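Local coordinates for protein predicted transcriptional regulator (Oenococcus oeni, PDB 3BY6) that probably binds DNA and regulates transcription as a member of the GntR family of bacterial winged-helix regulators, at residues Q15-D18 and R19-E23; G77-A80 and S81-S85; N88-L91 and A92-S95; I111-I114 and V115-I118. One frame throughout, in Å; residues are numbered along the deposited sequence.

Interaction 1 of 4, residues Q15-D18 and R19-E23; sequences QLVD and RIKNE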
loop_
_atom_site.group_PDB
_atom_site.type_symbol
_atom_site.label_atom_id
_atom_site.label_comp_id
_atom_site.label_asym_id
_atom_site.label_seq_id
_atom_site.Cartn_x
_atom_site.Cartn_y
_atom_site.Cartn_z
ATOM N N GLN D 15 -7.677 10.652 -1.915
ATOM C CA GLN D 15 -6.807 10.688 -0.750
ATOM C C GLN D 15 -7.458 11.463 0.405
ATOM O O GLN D 15 -7.230 11.158 1.573
ATOM C CB GLN D 15 -5.455 11.268 -1.104
ATOM C CG GLN D 15 -4.700 10.436 -2.176
ATOM C CD GLN D 15 -3.331 10.983 -2.502
ATOM O OE1 GLN D 15 -2.612 11.463 -1.625
ATOM N NE2 GLN D 15 -2.961 10.906 -3.776
ATOM N N LEU D 16 -8.244 12.476 0.078
ATOM C CA LEU D 16 -8.961 13.228 1.102
ATOM C C LEU D 16 -10.178 12.456 1.627
ATOM O O LEU D 16 -10.447 12.502 2.810
ATOM C CB LEU D 16 -9.427 14.585 0.578
ATOM C CG LEU D 16 -10.201 15.471 1.572
ATOM C CD1 LEU D 16 -9.476 15.636 2.908
ATOM C CD2 LEU D 16 -10.428 16.832 0.888
ATOM N N VAL D 17 -10.898 11.782 0.736
ATOM C CA VAL D 17 -11.935 10.822 1.137
ATOM C C VAL D 17 -11.325 9.839 2.139
ATOM O O VAL D 17 -11.917 9.600 3.214
ATOM C CB VAL D 17 -12.579 10.063 -0.104
ATOM C CG1 VAL D 17 -13.471 8.840 0.317
ATOM C CG2 VAL D 17 -13.387 11.034 -1.007
ATOM N N ASP D 18 -10.141 9.300 1.824
ATOM C CA ASP D 18 -9.497 8.307 2.699
ATOM C C ASP D 18 -9.172 8.939 4.022
ATOM O O ASP D 18 -9.275 8.308 5.095
ATOM C CB ASP D 18 -8.151 7.802 2.158
ATOM C CG ASP D 18 -8.244 6.992 0.846
ATOM O OD1 ASP D 18 -9.319 6.521 0.435
ATOM O OD2 ASP D 18 -7.169 6.845 0.221
ATOM N N ARG D 19 -8.689 10.181 3.965
ATOM C CA ARG D 19 -8.201 10.829 5.191
ATOM C C ARG D 19 -9.368 11.023 6.143
ATOM O O ARG D 19 -9.270 10.730 7.346
ATOM C CB ARG D 19 -7.539 12.185 4.906
ATOM C CG ARG D 19 -7.113 12.937 6.152
ATOM C CD ARG D 19 -6.617 14.352 5.774
ATOM N NE ARG D 19 -5.824 15.022 6.815
ATOM C CZ ARG D 19 -4.584 14.679 7.184
ATOM N NH1 ARG D 19 -3.968 13.626 6.642
ATOM N NH2 ARG D 19 -3.954 15.378 8.126
ATOM N N ILE D 20 -10.464 11.524 5.608
ATOM C CA ILE D 20 -11.629 11.806 6.459
ATOM C C ILE D 20 -12.278 10.546 7.058
ATOM O O ILE D 20 -12.649 10.538 8.249
ATOM C CB ILE D 20 -12.657 12.714 5.729
ATOM C CG1 ILE D 20 -12.108 14.169 5.709
ATOM C CG2 ILE D 20 -14.012 12.646 6.409
ATOM C CD1 ILE D 20 -12.708 15.087 4.652
ATOM N N LYS D 21 -12.385 9.478 6.264
ATOM C CA LYS D 21 -12.936 8.225 6.789
ATOM C C LYS D 21 -12.087 7.635 7.894
ATOM O O LYS D 21 -12.582 6.936 8.781
ATOM C CB LYS D 21 -13.054 7.185 5.693
ATOM C CG LYS D 21 -14.116 7.497 4.679
ATOM C CD LYS D 21 -13.996 6.633 3.431
ATOM C CE LYS D 21 -14.018 5.150 3.726
ATOM N NZ LYS D 21 -13.535 4.405 2.523
ATOM N N ASN D 22 -10.785 7.832 7.815
ATOM C CA ASN D 22 -9.922 7.302 8.858
ATOM C C ASN D 22 -10.083 8.092 10.165
ATOM O O ASN D 22 -10.033 7.518 11.259
ATOM C CB ASN D 22 -8.474 7.257 8.408
ATOM C CG ASN D 22 -7.631 6.313 9.271
ATOM O OD1 ASN D 22 -6.685 6.743 9.949
ATOM N ND2 ASN D 22 -7.984 5.021 9.259
ATOM N N GLU D 23 -10.271 9.406 10.041
ATOM C CA GLU D 23 -10.519 10.258 11.202
ATOM C C GLU D 23 -11.817 9.857 11.886
ATOM O O GLU D 23 -11.894 9.832 13.113
ATOM C CB GLU D 23 -10.573 11.730 10.799
ATOM C CG GLU D 23 -9.191 12.253 10.452
ATOM C CD GLU D 23 -9.169 13.712 10.060
ATOM O OE1 GLU D 23 -10.236 14.297 9.782
ATOM O OE2 GLU D 23 -8.055 14.264 10.015
#

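Interaction 2 of 4, residues G77-A80 and S81-S85; sequences GNTA and SVKNS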
loop_
_atom_site.group_PDB
_atom_site.type_symbol
_atom_site.label_atom_id
_atom_site.label_comp_id
_atom_site.label_asym_id
_atom_site.label_seq_id
_atom_site.Cartn_x
_atom_site.Cartn_y
_atom_site.Cartn_z
ATOM N N GLY D 77 -24.336 9.906 11.499
ATOM C CA GLY D 77 -24.648 9.274 12.776
ATOM C C GLY D 77 -24.251 7.816 12.801
ATOM O O GLY D 77 -24.100 7.234 13.871
ATOM N N ASN D 78 -24.037 7.247 11.618
ATOM C CA ASN D 78 -23.686 5.818 11.445
ATOM C C ASN D 78 -22.200 5.511 11.450
ATOM O O ASN D 78 -21.667 4.823 10.557
ATOM C CB ASN D 78 -24.314 5.284 10.148
ATOM C CG ASN D 78 -25.806 5.550 10.063
ATOM O OD1 ASN D 78 -26.554 5.312 11.035
ATOM N ND2 ASN D 78 -26.263 6.042 8.889
ATOM N N THR D 79 -21.502 5.993 12.471
ATOM C CA THR D 79 -20.055 5.843 12.501
ATOM C C THR D 79 -19.575 4.415 12.855
ATOM O O THR D 79 -18.453 4.058 12.512
ATOM C CB THR D 79 -19.438 6.807 13.525
ATOM O OG1 THR D 79 -20.046 6.540 14.802
ATOM C CG2 THR D 79 -19.668 8.269 13.078
ATOM N N ALA D 80 -20.377 3.648 13.596
ATOM C CA ALA D 80 -20.023 2.238 13.917
ATOM C C ALA D 80 -19.967 1.421 12.616
ATOM O O ALA D 80 -19.158 0.539 12.477
ATOM C CB ALA D 80 -20.982 1.630 14.914
ATOM N N SER D 81 -20.817 1.768 11.645
ATOM C CA SER D 81 -20.792 1.156 10.315
ATOM C C SER D 81 -19.460 1.393 9.597
ATOM O O SER D 81 -18.827 0.478 9.061
ATOM C CB SER D 81 -21.937 1.721 9.479
ATOM O OG SER D 81 -22.166 0.945 8.323
ATOM N N VAL D 82 -19.087 2.657 9.547
ATOM C CA VAL D 82 -17.810 3.106 9.048
ATOM C C VAL D 82 -16.595 2.466 9.746
ATOM O O VAL D 82 -15.600 2.133 9.087
ATOM C CB VAL D 82 -17.681 4.669 9.227
ATOM C CG1 VAL D 82 -16.256 5.155 8.754
ATOM C CG2 VAL D 82 -18.801 5.383 8.498
ATOM N N LYS D 83 -16.660 2.334 11.068
ATOM C CA LYS D 83 -15.572 1.698 11.836
ATOM C C LYS D 83 -15.427 0.268 11.396
ATOM O O LYS D 83 -14.315 -0.195 11.103
ATOM C CB LYS D 83 -15.820 1.799 13.338
ATOM C CG LYS D 83 -15.613 3.229 13.766
ATOM C CD LYS D 83 -15.946 3.607 15.218
ATOM C CE LYS D 83 -15.895 5.157 15.350
ATOM N NZ LYS D 83 -15.796 5.655 16.742
ATOM N N ASN D 84 -16.566 -0.399 11.243
ATOM C CA ASN D 84 -16.582 -1.809 10.765
ATOM C C ASN D 84 -16.029 -2.030 9.337
ATOM O O ASN D 84 -15.273 -2.954 9.124
ATOM C CB ASN D 84 -17.994 -2.369 10.834
ATOM C CG ASN D 84 -18.356 -2.856 12.201
ATOM O OD1 ASN D 84 -17.476 -3.052 13.063
ATOM N ND2 ASN D 84 -19.650 -3.062 12.421
ATOM N N SER D 85 -16.360 -1.160 8.385
ATOM C CA SER D 85 -15.816 -1.282 7.040
ATOM C C SER D 85 -14.352 -0.915 7.058
ATOM O O SER D 85 -13.544 -1.548 6.390
ATOM C CB SER D 85 -16.557 -0.372 6.054
ATOM O OG SER D 85 -17.959 -0.471 6.155
HETATM O O HOH W 1 -18.824 4.016 16.848
HETATM O O HOH W 2 -18.083 -0.309 14.873
#

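Interaction 3 of 4, residues N88-L91 and A92-S95; sequences NRLL and ADLS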
loop_
_atom_site.group_PDB
_atom_site.type_symbol
_atom_site.label_atom_id
_atom_site.label_comp_id
_atom_site.label_asym_id
_atom_site.label_seq_id
_atom_site.Cartn_x
_atom_site.Cartn_y
_atom_site.Cartn_z
ATOM N N ASN D 88 -12.575 -3.854 8.029
ATOM C CA ASN D 88 -12.581 -4.868 6.986
ATOM C C ASN D 88 -11.527 -4.643 5.948
ATOM O O ASN D 88 -10.999 -5.610 5.424
ATOM C CB ASN D 88 -13.941 -4.998 6.304
ATOM C CG ASN D 88 -14.882 -5.870 7.078
ATOM O OD1 ASN D 88 -14.526 -6.406 8.132
ATOM N ND2 ASN D 88 -16.121 -5.953 6.612
ATOM N N ARG D 89 -11.281 -3.369 5.643
ATOM C CA ARG D 89 -10.237 -2.937 4.739
ATOM C C ARG D 89 -8.866 -3.378 5.247
ATOM O O ARG D 89 -8.106 -4.004 4.545
ATOM C CB ARG D 89 -10.276 -1.395 4.630
ATOM C CG ARG D 89 -9.038 -0.815 3.871
ATOM C CD ARG D 89 -9.096 0.721 3.788
ATOM N NE ARG D 89 -8.826 1.361 5.079
ATOM C CZ ARG D 89 -7.624 1.369 5.666
ATOM N NH1 ARG D 89 -6.583 0.780 5.100
ATOM N NH2 ARG D 89 -7.448 1.953 6.812
ATOM N N LEU D 90 -8.588 -3.055 6.498
ATOM C CA LEU D 90 -7.363 -3.465 7.174
ATOM C C LEU D 90 -7.243 -4.998 7.282
ATOM O O LEU D 90 -6.158 -5.566 7.213
ATOM C CB LEU D 90 -7.331 -2.810 8.567
ATOM C CG LEU D 90 -7.180 -1.262 8.517
ATOM C CD1 LEU D 90 -7.374 -0.583 9.849
ATOM C CD2 LEU D 90 -5.835 -0.939 7.911
ATOM N N LEU D 91 -8.367 -5.661 7.485
ATOM C CA LEU D 91 -8.378 -7.110 7.555
ATOM C C LEU D 91 -8.086 -7.699 6.192
ATOM O O LEU D 91 -7.439 -8.721 6.128
ATOM C CB LEU D 91 -9.716 -7.613 8.053
ATOM C CG LEU D 91 -9.963 -7.561 9.557
ATOM C CD1 LEU D 91 -11.428 -7.975 9.861
ATOM C CD2 LEU D 91 -8.967 -8.496 10.204
ATOM N N ALA D 92 -8.545 -7.050 5.108
ATOM C CA ALA D 92 -8.217 -7.494 3.748
ATOM C C ALA D 92 -6.712 -7.290 3.478
ATOM O O ALA D 92 -6.016 -8.176 2.962
ATOM C CB ALA D 92 -9.101 -6.754 2.691
ATOM N N ASP D 93 -6.201 -6.114 3.828
ATOM C CA ASP D 93 -4.771 -5.852 3.798
ATOM C C ASP D 93 -4.030 -6.928 4.626
ATOM O O ASP D 93 -2.973 -7.428 4.206
ATOM C CB ASP D 93 -4.451 -4.481 4.393
ATOM C CG ASP D 93 -4.889 -3.326 3.513
ATOM O OD1 ASP D 93 -5.337 -3.548 2.375
ATOM O OD2 ASP D 93 -4.816 -2.172 3.983
ATOM N N LEU D 94 -4.569 -7.277 5.792
ATOM C CA LEU D 94 -3.899 -8.282 6.640
ATOM C C LEU D 94 -3.760 -9.650 5.966
ATOM O O LEU D 94 -2.687 -10.197 5.957
ATOM C CB LEU D 94 -4.575 -8.434 8.012
ATOM C CG LEU D 94 -3.965 -9.553 8.905
ATOM C CD1 LEU D 94 -2.507 -9.252 9.260
ATOM C CD2 LEU D 94 -4.782 -9.768 10.133
ATOM N N SER D 95 -4.825 -10.207 5.392
ATOM C CA SER D 95 -4.703 -11.511 4.695
ATOM C C SER D 95 -3.890 -11.437 3.402
ATOM O O SER D 95 -3.355 -12.450 2.959
ATOM C CB SER D 95 -6.076 -12.069 4.353
ATOM O OG SER D 95 -6.693 -11.121 3.541
HETATM O O HOH W 3 -5.878 -0.326 2.578
#

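Interaction 4 of 4, residues I111-I114 and V115-I118; sequences IKKI and VNDI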
loop_
_atom_site.group_PDB
_atom_site.type_symbol
_atom_site.label_atom_id
_atom_site.label_comp_id
_atom_site.label_asym_id
_atom_site.label_seq_id
_atom_site.Cartn_x
_atom_site.Cartn_y
_atom_site.Cartn_z
ATOM N N ILE D 111 4.920 -17.321 10.657
ATOM C CA ILE D 111 4.135 -16.080 10.612
ATOM C C ILE D 111 3.401 -15.920 11.931
ATOM O O ILE D 111 3.329 -14.831 12.482
ATOM C CB ILE D 111 3.138 -16.048 9.406
ATOM C CG1 ILE D 111 3.921 -16.040 8.078
ATOM C CG2 ILE D 111 2.214 -14.831 9.499
ATOM C CD1 ILE D 111 3.073 -16.101 6.821
ATOM N N LYS D 112 2.909 -17.038 12.447
ATOM C CA LYS D 112 2.191 -17.076 13.715
ATOM C C LYS D 112 3.073 -16.521 14.861
ATOM O O LYS D 112 2.652 -15.635 15.610
ATOM C CB LYS D 112 1.715 -18.516 13.979
ATOM C CG LYS D 112 0.603 -18.645 15.022
ATOM C CD LYS D 112 -0.397 -19.775 14.704
ATOM C CE LYS D 112 -1.044 -20.302 15.992
ATOM N NZ LYS D 112 -1.906 -19.255 16.725
ATOM N N LYS D 113 4.309 -17.021 14.944
ATOM C CA LYS D 113 5.309 -16.561 15.922
ATOM C C LYS D 113 5.633 -15.099 15.745
ATOM O O LYS D 113 5.775 -14.387 16.717
ATOM C CB LYS D 113 6.604 -17.348 15.769
ATOM C CG LYS D 113 6.528 -18.842 16.168
ATOM C CD LYS D 113 6.006 -19.072 17.617
ATOM C CE LYS D 113 6.783 -20.187 18.379
ATOM N NZ LYS D 113 6.141 -20.536 19.704
ATOM N N ILE D 114 5.757 -14.668 14.494
ATOM C CA ILE D 114 6.109 -13.288 14.168
ATOM C C ILE D 114 5.053 -12.335 14.677
ATOM O O ILE D 114 5.364 -11.308 15.289
ATOM C CB ILE D 114 6.358 -13.099 12.615
ATOM C CG1 ILE D 114 7.601 -13.866 12.166
ATOM C CG2 ILE D 114 6.522 -11.607 12.231
ATOM C CD1 ILE D 114 7.911 -13.713 10.693
ATOM N N VAL D 115 3.786 -12.693 14.425
ATOM C CA VAL D 115 2.636 -11.920 14.864
ATOM C C VAL D 115 2.609 -11.815 16.390
ATOM O O VAL D 115 2.402 -10.738 16.927
ATOM C CB VAL D 115 1.326 -12.509 14.270
ATOM C CG1 VAL D 115 0.090 -11.925 14.939
ATOM C CG2 VAL D 115 1.292 -12.288 12.738
ATOM N N ASN D 116 2.864 -12.903 17.093
ATOM C CA ASN D 116 2.999 -12.820 18.553
ATOM C C ASN D 116 4.097 -11.866 19.019
ATOM O O ASN D 116 3.933 -11.138 20.005
ATOM C CB ASN D 116 3.347 -14.172 19.147
ATOM C CG ASN D 116 2.401 -15.260 18.718
ATOM O OD1 ASN D 116 2.847 -16.285 18.177
ATOM N ND2 ASN D 116 1.078 -15.066 18.965
ATOM N N ASP D 117 5.245 -11.906 18.345
ATOM C CA ASP D 117 6.331 -11.010 18.689
ATOM C C ASP D 117 5.947 -9.557 18.463
ATOM O O ASP D 117 6.207 -8.703 19.313
ATOM C CB ASP D 117 7.589 -11.368 17.883
ATOM C CG ASP D 117 8.262 -12.630 18.382
ATOM O OD1 ASP D 117 7.853 -13.140 19.459
ATOM O OD2 ASP D 117 9.190 -13.102 17.710
ATOM N N ILE D 118 5.329 -9.280 17.315
ATOM C CA ILE D 118 4.887 -7.927 16.973
ATOM C C ILE D 118 3.846 -7.424 17.994
ATOM O O ILE D 118 3.816 -6.239 18.323
ATOM C CB ILE D 118 4.305 -7.871 15.501
ATOM C CG1 ILE D 118 5.410 -8.147 14.472
ATOM C CG2 ILE D 118 3.626 -6.515 15.194
ATOM C CD1 ILE D 118 4.907 -8.424 13.049
#

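Interaction 1 of 4, residues Q15-D18 and R19-E23
Lys21 lays its stem alongside Val17, one helical turn earlier, and so illustrates how a long polar residue can serve the apolar side of a helix with its stem. Its CB begins beside the carbonyl of Val17, and CG comes closer, 3.4 Å from Val17 O. That same oxygen accepts the backbone N-H of Lys21 at 3.1 Å in a nearly straight bond. CG takes this place because it stands anti to the carbonyl carbon of its own residue (chi1 -70°). At CD the chain reaches the methyl CG1 of Val17, 3.9 Å away, the two side chains pointing the same way. A bend at chi3 (56°) then turns CE and NZ, and the ammonium makes a weak hydrogen bond to Gln62 OE1.

On another side of the helix the methyl CD1 of Leu16 meets the methyl CD1 of Ile20 at 3.7 Å, their side chains running at a slant to one another. Backbone bonds from Arg19, Ile20 and Asn22 to the carbonyls of Gln15, Leu16 and Asp18 complete the turn. Asp18 and Arg19 pair in salt bridges with Arg10 and Glu45 respectively. Within the GntR-family domain, helix 12-25 thus lays Leu16 against helices 38-45 and 49-61, Val17 and Lys21 against Leu59 of the latter, and Asn22 against helix 79-103.

Interaction 2 of 4, residues G77-A80 and S81-S85
Backbone hydrogen bonding joins Thr79 to Lys83 and Ala80 to Asn84, and it shows how a helix gets under way after a loop. Lys83 N donates to Thr79 O at 2.9 Å, and Asn84 N to Ala80 O at 3.0 Å. At the start Ser81 N reaches only three residues back, to Asn78 O, at 3.4 Å in a weak, bent bond. Further along, Ser81 O is gripped twice by Ser85, through its backbone N and through its hydroxyl OG, which comes from above the carbonyl plane at 3.2 Å.

Water adds a second kind of link. One molecule donates to Ala80 O at 2.8 Å and, weakly, to Asn84 OD1, so the amide is tied to the carbonyl its own backbone N-H already uses. Another lies between Thr79 OG1 and Lys83 NZ, with weak bonds to both.

Packing is mostly of carbon on carbonyl oxygen. Lys83, extended beyond CG, runs its stem past Thr79 O, with CG 3.2 Å from that oxygen. Val82 CB lies 3.4 Å from the same atom, while the valine side chain and Thr79 both touch Val24 of helix 12-25.

Asn78 occupies the N-cap position, though its side chain makes no capping bond. This is the first turn of helix 79-103, which follows strand 72-75, the last strand in the chain and the central one of the three-stranded antiparallel sheet of a winged-helix domain.

Interaction 3 of 4, residues N88-L91 and A92-S95
The guanidinium of Arg89 meets the carboxylate of Asp93, one turn on, obliquely, the two planes 63° apart. Leu90 CG lies over one face of the guanidinium, 3.5 Å above the plane and offset toward the rim, and a water sits at its edge, in plane. Here is an i to i+4 ion pair on an alpha-helix, at the subunit interface of the dimer. The direct link is long, 3.6 Å from Arg89 NH1 to Asp93 OD2, and the water bridges the two groups with two short hydrogen bonds: it accepts from Arg89 NH1 at 2.8 Å and donates to Asp93 OD2 at 2.6 Å. The water thus probably supplies the directed hydrogen bonds that the long, oblique ion pair lacks.

The arginine reaches this place with CG anti to the backbone N (chi1 170°) and then a bend at chi3, 72°, which brings the guanidinium back over the neighbouring leucine. Its NH2 is engaged elsewhere, by Asn86 OD1 and, in a salt bridge across the dimer, by Glu100 of the second subunit.

The leucines serve the partner chain: Leu90 packs on Leu101, Leu91 on Ile114 and Leu94 on Ile118, all of the second subunit. Between themselves Leu91 and Leu94 only graze. Backbone bonds run through all four steps, and the one from Asp93 N to Arg89 O is almost straight. At the end of the segment Ser95 turns its hydroxyl back along the helix, OG donating to Ala92 O at 3.1 Å.

Interaction 4 of 4, residues I111-I114 and V115-I118
Apolar contact between Ile114 and Ile118 gives an example of branched side chains meeting one turn apart. The branch methyl CG2 of Ile114 touches the end methyl CD1 of Ile118 at 3.7 Å, the two side chains set at an angle. Ile118 places that methyl by holding CG1 anti to its own carbonyl carbon (chi1 -66°), which brings CG1 close to Ile114 O, at 3.3 Å, before CD1 reaches the earlier isoleucine. A looser pair lies on the buried side, where Ile111 CG2 faces Val115 CG2 at 4.2 Å. Val115 CG2, the branch anti to the carbonyl carbon, also lies 3.3 Å from Ile111 O.

The backbone hydrogen bonds are those of a regular alpha-helix. Val115 N donates to Ile111 O at 2.9 Å, nearly in line with the carbonyl bond, and Ile118 N to Ile114 O at the same length, in the carbonyl plane. Asn116 and Asp117 repeat the step to Lys112 and Lys113, so all four carbonyls of residues 111-114 are taken up by the next turn.

Polar side chains stay at the margin. CB of Asp117 packs 3.4 Å from Ile114 O, and its carboxylate lies near the carbonyl of Lys113.

In the fold, helix 108-119 follows helix 79-103 in the chain and rests Ile111 on its Ile98, Leu101 and Ile102. It also meets the second subunit: Val115 packs on Val115 of the partner chain, and Ile114 on its Leu91.

In the fold
All four contacts are turns of alpha-helix, yet their side chains differ with place. Interaction 1 lies nearest the centre of the chain and sets apolar residues among the helices of the GntR-family domain. Interaction 2 is a surface contact, where water and a serine hydroxyl supplement the backbone bonds; it still touches interaction 1, through Lys21 and Val82. Interactions 2 and 3 share helix 79-103, but interaction 3 adds a long ion pair and leucines turned to the partner subunit. Interaction 4, on the following helix, rests on two aliphatic pairs. Interactions 3 and 4 come within about 6 Å, nearest atoms, without touching in one chain; across the dimer they pack through Leu91 and Ile114.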